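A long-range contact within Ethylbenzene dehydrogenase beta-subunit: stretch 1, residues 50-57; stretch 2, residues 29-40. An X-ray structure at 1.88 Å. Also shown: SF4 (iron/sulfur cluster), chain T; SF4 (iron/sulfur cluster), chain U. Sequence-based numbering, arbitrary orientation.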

ATOM      1  N   HIS B  50     -16.797  -9.404   7.946  1.00 24.29           N
ATOM      2  CA  HIS B  50     -15.975  -9.032   9.076  1.00 24.72           C
ATOM      3  C   HIS B  50     -14.827  -9.996   9.379  1.00 25.37           C
ATOM      4  O   HIS B  50     -13.999  -9.679  10.192  1.00 25.98           O
ATOM      5  CB  HIS B  50     -16.814  -8.949  10.338  1.00 24.60           C
ATOM      6  CG  HIS B  50     -17.432 -10.255  10.756  1.00 25.24           C
ATOM      7  ND1 HIS B  50     -18.487 -10.824  10.081  1.00 23.26           N
ATOM      8  CD2 HIS B  50     -17.100 -11.128  11.743  1.00 23.93           C
ATOM      9  CE1 HIS B  50     -18.815 -11.970  10.668  1.00 26.83           C
ATOM     10  NE2 HIS B  50     -18.005 -12.165  11.693  1.00 23.56           N
ATOM     11  N   MET B  51     -14.854 -11.201   8.808  1.00 25.06           N
ATOM     12  CA  MET B  51     -13.897 -12.214   9.187  1.00 24.81           C
ATOM     13  C   MET B  51     -12.602 -12.010   8.459  1.00 24.29           C
ATOM     14  O   MET B  51     -12.577 -11.963   7.214  1.00 24.12           O
ATOM     15  CB  MET B  51     -14.424 -13.584   8.835  1.00 24.71           C
ATOM     16  CG  MET B  51     -15.782 -13.919   9.408  1.00 25.44           C
ATOM     17  SD  MET B  51     -16.283 -15.564   8.844  1.00 25.07           S
ATOM     18  CE  MET B  51     -17.886 -15.764   9.656  1.00 25.35           C
ATOM     19  N   ARG B  52     -11.524 -11.905   9.232  1.00 23.79           N
ATOM     20  CA  ARG B  52     -10.161 -11.890   8.703  1.00 23.96           C
ATOM     21  C   ARG B  52      -9.474 -13.111   9.224  1.00 24.72           C
ATOM     22  O   ARG B  52      -8.732 -13.071  10.211  1.00 24.51           O
ATOM     23  CB  ARG B  52      -9.420 -10.598   9.107  1.00 24.49           C
ATOM     24  CG  ARG B  52      -9.842  -9.397   8.306  1.00 24.23           C
ATOM     25  CD  ARG B  52     -11.046  -8.713   8.949  1.00 27.44           C
ATOM     26  NE  ARG B  52     -11.440  -7.513   8.207  1.00 23.29           N
ATOM     27  CZ  ARG B  52     -12.402  -6.702   8.600  1.00 21.73           C
ATOM     28  NH1 ARG B  52     -13.093  -6.979   9.686  1.00 23.16           N
ATOM     29  NH2 ARG B  52     -12.697  -5.614   7.909  1.00 23.50           N
ATOM     30  N   TRP B  53      -9.763 -14.224   8.567  1.00 23.94           N
ATOM     31  CA  TRP B  53      -9.215 -15.517   8.977  1.00 24.15           C
ATOM     32  C   TRP B  53      -7.707 -15.411   8.974  1.00 24.00           C
ATOM     33  O   TRP B  53      -7.073 -15.886   9.885  1.00 24.90           O
ATOM     34  CB  TRP B  53      -9.643 -16.636   8.065  1.00 22.52           C
ATOM     35  CG  TRP B  53     -11.092 -16.943   8.013  1.00 22.26           C
ATOM     36  CD1 TRP B  53     -12.082 -16.540   8.877  1.00 22.95           C
ATOM     37  CD2 TRP B  53     -11.718 -17.832   7.079  1.00 23.00           C
ATOM     38  NE1 TRP B  53     -13.258 -17.104   8.523  1.00 24.35           N
ATOM     39  CE2 TRP B  53     -13.074 -17.913   7.433  1.00 23.82           C
ATOM     40  CE3 TRP B  53     -11.250 -18.580   5.987  1.00 23.41           C
ATOM     41  CZ2 TRP B  53     -13.982 -18.657   6.706  1.00 19.55           C
ATOM     42  CZ3 TRP B  53     -12.125 -19.344   5.296  1.00 23.25           C
ATOM     43  CH2 TRP B  53     -13.489 -19.393   5.656  1.00 22.59           C
ATOM     44  N   ASN B  54      -7.138 -14.752   7.964  1.00 24.79           N
ATOM     45  CA  ASN B  54      -5.778 -14.316   8.030  1.00 24.28           C
ATOM     46  C   ASN B  54      -5.843 -12.869   8.424  1.00 24.81           C
ATOM     47  O   ASN B  54      -6.516 -12.055   7.762  1.00 22.13           O
ATOM     48  CB  ASN B  54      -5.036 -14.423   6.697  1.00 25.04           C
ATOM     49  CG  ASN B  54      -3.624 -13.910   6.817  1.00 24.95           C
ATOM     50  OD1 ASN B  54      -2.693 -14.688   6.895  1.00 26.41           O
ATOM     51  ND2 ASN B  54      -3.460 -12.570   6.891  1.00 22.41           N
ATOM     52  N   ASN B  55      -5.215 -12.568   9.552  1.00 23.86           N
ATOM     53  CA  ASN B  55      -5.217 -11.210  10.046  1.00 23.71           C
ATOM     54  C   ASN B  55      -3.804 -10.729  10.325  1.00 24.36           C
ATOM     55  O   ASN B  55      -2.932 -11.509  10.706  1.00 24.35           O
ATOM     56  CB  ASN B  55      -6.095 -11.062  11.292  1.00 23.35           C
ATOM     57  CG  ASN B  55      -5.814 -12.079  12.322  1.00 22.54           C
ATOM     58  OD1 ASN B  55      -6.424 -13.177  12.312  1.00 26.51           O
ATOM     59  ND2 ASN B  55      -4.964 -11.748  13.248  1.00 16.88           N
ATOM     60  N   VAL B  56      -3.589  -9.444  10.135  1.00 23.70           N
ATOM     61  CA  VAL B  56      -2.266  -8.859  10.405  1.00 23.92           C
ATOM     62  C   VAL B  56      -2.409  -7.568  11.142  1.00 23.79           C
ATOM     63  O   VAL B  56      -3.117  -6.679  10.699  1.00 23.62           O
ATOM     64  CB  VAL B  56      -1.437  -8.605   9.136  1.00 23.76           C
ATOM     65  CG1 VAL B  56      -0.058  -8.199   9.541  1.00 22.72           C
ATOM     66  CG2 VAL B  56      -1.388  -9.812   8.203  1.00 23.25           C
ATOM     67  N   THR B  57      -1.800  -7.477  12.322  1.00 25.10           N
ATOM     68  CA  THR B  57      -1.875  -6.239  13.073  1.00 24.30           C
ATOM     69  C   THR B  57      -0.513  -5.868  13.597  1.00 24.39           C
ATOM     70  O   THR B  57       0.418  -6.651  13.574  1.00 23.22           O
ATOM     71  CB  THR B  57      -2.862  -6.362  14.264  1.00 24.72           C
ATOM     72  OG1 THR B  57      -2.467  -7.459  15.093  1.00 24.25           O
ATOM     73  CG2 THR B  57      -4.335  -6.578  13.752  1.00 23.56           C
TER
HETATM   74 FE1  SF4 T1358       3.544  -9.962   6.405  1.00 24.06          FE
HETATM   75 FE2  SF4 T1358       1.222 -10.919   5.306  1.00 25.50          FE
HETATM   76 FE3  SF4 T1358       3.622 -11.462   4.218  1.00 24.60          FE
HETATM   77 FE4  SF4 T1358       2.673  -8.945   3.955  1.00 24.60          FE
HETATM   78  S1  SF4 T1358       1.747 -10.807   3.088  1.00 24.68           S
HETATM   79  S2  SF4 T1358       4.803  -9.573   4.521  1.00 24.44           S
HETATM   80  S3  SF4 T1358       1.632  -8.764   5.980  1.00 24.86           S
HETATM   81  S4  SF4 T1358       2.870 -12.128   6.306  1.00 25.58           S
HETATM   82 FE1  SF4 U1359      -6.585 -20.056   6.362  1.00 24.74          FE
HETATM   83 FE2  SF4 U1359      -7.383 -18.073   4.833  1.00 24.78          FE
HETATM   84 FE3  SF4 U1359      -4.758 -18.613   5.048  1.00 26.01          FE
HETATM   85 FE4  SF4 U1359      -6.303 -20.299   3.630  1.00 23.99          FE
HETATM   86  S1  SF4 U1359      -5.834 -18.115   3.103  1.00 24.55           S
HETATM   87  S2  SF4 U1359      -4.805 -20.909   5.232  1.00 24.48           S
HETATM   88  S3  SF4 U1359      -8.306 -20.187   4.813  1.00 23.52           S
HETATM   89  S4  SF4 U1359      -6.200 -17.849   6.729  1.00 24.40           S
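Stretch 2 (29-40) LGCQTCTVACKN

Stretch 2 opens as a loop through Leu29, Gly30 and Cys31, reaches the N-cap position at Gln32 and continues as a helix from Thr33 through Asn40 and beyond. Gly30 and Gln32 both have positive phi (63° and 66°), a conformation that by itself favours glycine, which the first of these is, but which Gln32 also adopts. The helix runs nearly antiparallel to the strand formed by Asn55, Val56 and Thr57: their N-to-C directions differ by 156° (signed crossing angle -156°), and the axes approach to 7.6 Å. The register follows from this direction. The CA atoms of Val56 and Gln32 lie 6.2 Å apart, those of Asn54 and Thr35 5.1 Å, and further along the helix Lys39 reaches the level of Met51. Together the two stretches bury 521 Å².

Hydrogen bonds hold the contact near both ends. At the start of the helix, Gln32 NE2 donates to Val56 O at 2.8 Å with an almost linear N-H...O angle of 173°. The end of the Gln32 side chain (m, m) turns nearer stretch 1, although its CA-to-CB bond points sideways, and Thr35 OG1 donates to Gln32 OE1 at 2.8 Å. Four residues beyond Thr35, the long side chain of Lys39, with chi2 between wells at 115° and chi4 in p, brings its ammonium group to the main chain, where NZ donates to Met51 O at 2.6 Å. Between these anchors, Asn54, with chi1 in t, points toward the helix; its ND2 makes a weak hydrogen bond to Thr35 OG1 (3.3 Å, 128°). Water 1 adds a bridge between the two backbones, donating to Thr35 O at 2.8 Å and to Asn54 O at 2.7 Å.

Packing fills the space between the polar contacts. Val56 points toward stretch 2, and its CG2 lies 3.3 Å from Cys34 SG and 3.5 Å from Thr35 OG1. One turn on, Asn54 CB rests 4.0 Å from Cys38 CB, while Trp53 CB is 3.8 Å from Cys38 SG. Cys38 SG lies obliquely to the Trp53 indole, 5.0 Å from the centroid of its six-membered ring. Arg52 CG meets Thr35 CG2 at 4.1 Å.

The two iron-sulfur clusters extend this packing. Cys31 SG and Cys34 SG bind FE4 and FE2 of the chain T cluster, each at 2.2 Å, and Val56 CG2 approaches its S3 to 3.9 Å. Cys38 SG binds FE2 of the chain U cluster at 2.3 Å. Stretch 1 also borders this second cluster: Asn54 N is 3.5 Å from S4, and Trp53 CE3, at the ring edge, is 3.6 Å from S3.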

ATOM      1  N   LEU B  29       6.399  -7.208   6.500  1.00 24.03           N
ATOM      2  CA  LEU B  29       6.320  -5.779   6.262  1.00 23.01           C
ATOM      3  C   LEU B  29       4.915  -5.188   6.432  1.00 24.02           C
ATOM      4  O   LEU B  29       4.664  -4.029   6.087  1.00 24.70           O
ATOM      5  CB  LEU B  29       6.889  -5.443   4.895  1.00 22.03           C
ATOM      6  CG  LEU B  29       6.234  -6.167   3.729  1.00 23.35           C
ATOM      7  CD1 LEU B  29       6.143  -5.253   2.613  1.00 20.49           C
ATOM      8  CD2 LEU B  29       7.065  -7.428   3.335  1.00 22.21           C
ATOM      9  N   GLY B  30       4.014  -5.959   7.027  1.00 24.61           N
ATOM     10  CA  GLY B  30       2.697  -5.447   7.360  1.00 23.60           C
ATOM     11  C   GLY B  30       1.864  -5.013   6.151  1.00 23.72           C
ATOM     12  O   GLY B  30       0.986  -4.180   6.296  1.00 23.98           O
ATOM     13  N   CYS B  31       2.104  -5.626   4.999  1.00 23.64           N
ATOM     14  CA  CYS B  31       1.447  -5.208   3.736  1.00 24.09           C
ATOM     15  C   CYS B  31       0.025  -5.728   3.622  1.00 24.11           C
ATOM     16  O   CYS B  31      -0.670  -5.315   2.729  1.00 24.82           O
ATOM     17  CB  CYS B  31       2.266  -5.666   2.512  1.00 23.42           C
ATOM     18  SG  CYS B  31       2.274  -7.499   2.300  1.00 24.92           S
ATOM     19  N   GLN B  32      -0.405  -6.683   4.465  1.00 24.76           N
ATOM     20  CA  GLN B  32      -1.789  -7.218   4.422  1.00 23.95           C
ATOM     21  C   GLN B  32      -2.131  -8.009   3.124  1.00 24.67           C
ATOM     22  O   GLN B  32      -3.289  -8.305   2.877  1.00 24.98           O
ATOM     23  CB  GLN B  32      -2.834  -6.074   4.562  1.00 24.98           C
ATOM     24  CG  GLN B  32      -2.708  -5.126   5.787  1.00 24.25           C
ATOM     25  CD  GLN B  32      -3.141  -5.806   7.085  1.00 24.35           C
ATOM     26  OE1 GLN B  32      -3.948  -6.722   7.036  1.00 25.00           O
ATOM     27  NE2 GLN B  32      -2.602  -5.382   8.237  1.00 25.20           N
ATOM     28  N   THR B  33      -1.152  -8.352   2.286  1.00 23.05           N
ATOM     29  CA  THR B  33      -1.449  -9.153   1.108  1.00 22.50           C
ATOM     30  C   THR B  33      -2.054 -10.486   1.506  1.00 22.89           C
ATOM     31  O   THR B  33      -3.014 -10.952   0.880  1.00 22.30           O
ATOM     32  CB  THR B  33      -0.238  -9.345   0.188  1.00 21.95           C
ATOM     33  OG1 THR B  33       0.341  -8.085  -0.067  1.00 21.90           O
ATOM     34  CG2 THR B  33      -0.651  -9.976  -1.139  1.00 23.06           C
ATOM     35  N   CYS B  34      -1.509 -11.094   2.558  1.00 24.01           N
ATOM     36  CA  CYS B  34      -2.056 -12.313   3.084  1.00 23.86           C
ATOM     37  C   CYS B  34      -3.543 -12.172   3.517  1.00 24.96           C
ATOM     38  O   CYS B  34      -4.355 -13.079   3.257  1.00 23.71           O
ATOM     39  CB  CYS B  34      -1.177 -12.851   4.218  1.00 24.55           C
ATOM     40  SG  CYS B  34      -0.900 -11.571   5.494  1.00 25.12           S
ATOM     41  N   THR B  35      -3.889 -11.015   4.079  1.00 24.69           N
ATOM     42  CA  THR B  35      -5.255 -10.688   4.492  1.00 24.83           C
ATOM     43  C   THR B  35      -6.195 -10.721   3.304  1.00 25.02           C
ATOM     44  O   THR B  35      -7.260 -11.428   3.321  1.00 24.69           O
ATOM     45  CB  THR B  35      -5.257  -9.335   5.189  1.00 25.46           C
ATOM     46  OG1 THR B  35      -4.285  -9.398   6.243  1.00 25.14           O
ATOM     47  CG2 THR B  35      -6.687  -8.972   5.727  1.00 24.79           C
ATOM     48  N   VAL B  36      -5.799 -10.018   2.270  1.00 25.04           N
ATOM     49  CA  VAL B  36      -6.627  -9.944   1.051  1.00 24.93           C
ATOM     50  C   VAL B  36      -6.623 -11.251   0.264  1.00 25.22           C
ATOM     51  O   VAL B  36      -7.615 -11.557  -0.398  1.00 25.66           O
ATOM     52  CB  VAL B  36      -6.298  -8.732   0.138  1.00 27.14           C
ATOM     53  CG1 VAL B  36      -6.285  -7.380   0.945  1.00 22.72           C
ATOM     54  CG2 VAL B  36      -5.024  -8.942  -0.684  1.00 25.46           C
ATOM     55  N   ALA B  37      -5.521 -12.012   0.332  1.00 24.79           N
ATOM     56  CA  ALA B  37      -5.409 -13.301  -0.358  1.00 24.34           C
ATOM     57  C   ALA B  37      -6.509 -14.205   0.172  1.00 23.85           C
ATOM     58  O   ALA B  37      -7.283 -14.771  -0.573  1.00 22.85           O
ATOM     59  CB  ALA B  37      -3.981 -13.950  -0.114  1.00 23.08           C
ATOM     60  N   CYS B  38      -6.601 -14.289   1.490  1.00 24.11           N
ATOM     61  CA  CYS B  38      -7.657 -15.090   2.113  1.00 24.42           C
ATOM     62  C   CYS B  38      -9.033 -14.558   1.793  1.00 24.86           C
ATOM     63  O   CYS B  38      -9.929 -15.336   1.418  1.00 25.23           O
ATOM     64  CB  CYS B  38      -7.521 -15.074   3.625  1.00 25.39           C
ATOM     65  SG  CYS B  38      -8.640 -16.252   4.376  1.00 23.51           S
ATOM     66  N   LYS B  39      -9.204 -13.243   1.962  1.00 25.27           N
ATOM     67  CA  LYS B  39     -10.530 -12.624   1.944  1.00 25.07           C
ATOM     68  C   LYS B  39     -11.167 -12.798   0.579  1.00 24.97           C
ATOM     69  O   LYS B  39     -12.374 -13.014   0.459  1.00 24.50           O
ATOM     70  CB  LYS B  39     -10.423 -11.130   2.240  1.00 25.98           C
ATOM     71  CG  LYS B  39     -11.758 -10.459   2.680  1.00 26.61           C
ATOM     72  CD  LYS B  39     -11.616  -9.975   4.142  1.00 29.58           C
ATOM     73  CE  LYS B  39     -12.879  -9.681   4.833  1.00 30.01           C
ATOM     74  NZ  LYS B  39     -13.668 -10.872   5.154  1.00 25.85           N
ATOM     75  N   ASN B  40     -10.333 -12.672  -0.443  1.00 25.10           N
ATOM     76  CA  ASN B  40     -10.805 -12.678  -1.813  1.00 24.34           C
ATOM     77  C   ASN B  40     -11.085 -14.048  -2.372  1.00 24.09           C
ATOM     78  O   ASN B  40     -11.625 -14.153  -3.470  1.00 26.16           O
ATOM     79  CB  ASN B  40      -9.866 -11.840  -2.699  1.00 23.68           C
ATOM     80  CG  ASN B  40     -10.113 -10.353  -2.498  1.00 24.93           C
ATOM     81  OD1 ASN B  40     -11.031  -9.787  -3.111  1.00 25.01           O
ATOM     82  ND2 ASN B  40      -9.384  -9.747  -1.560  1.00 23.95           N
TER
HETATM   83  O   HOH W   1      -8.357 -12.260   5.748  1.00 14.84           O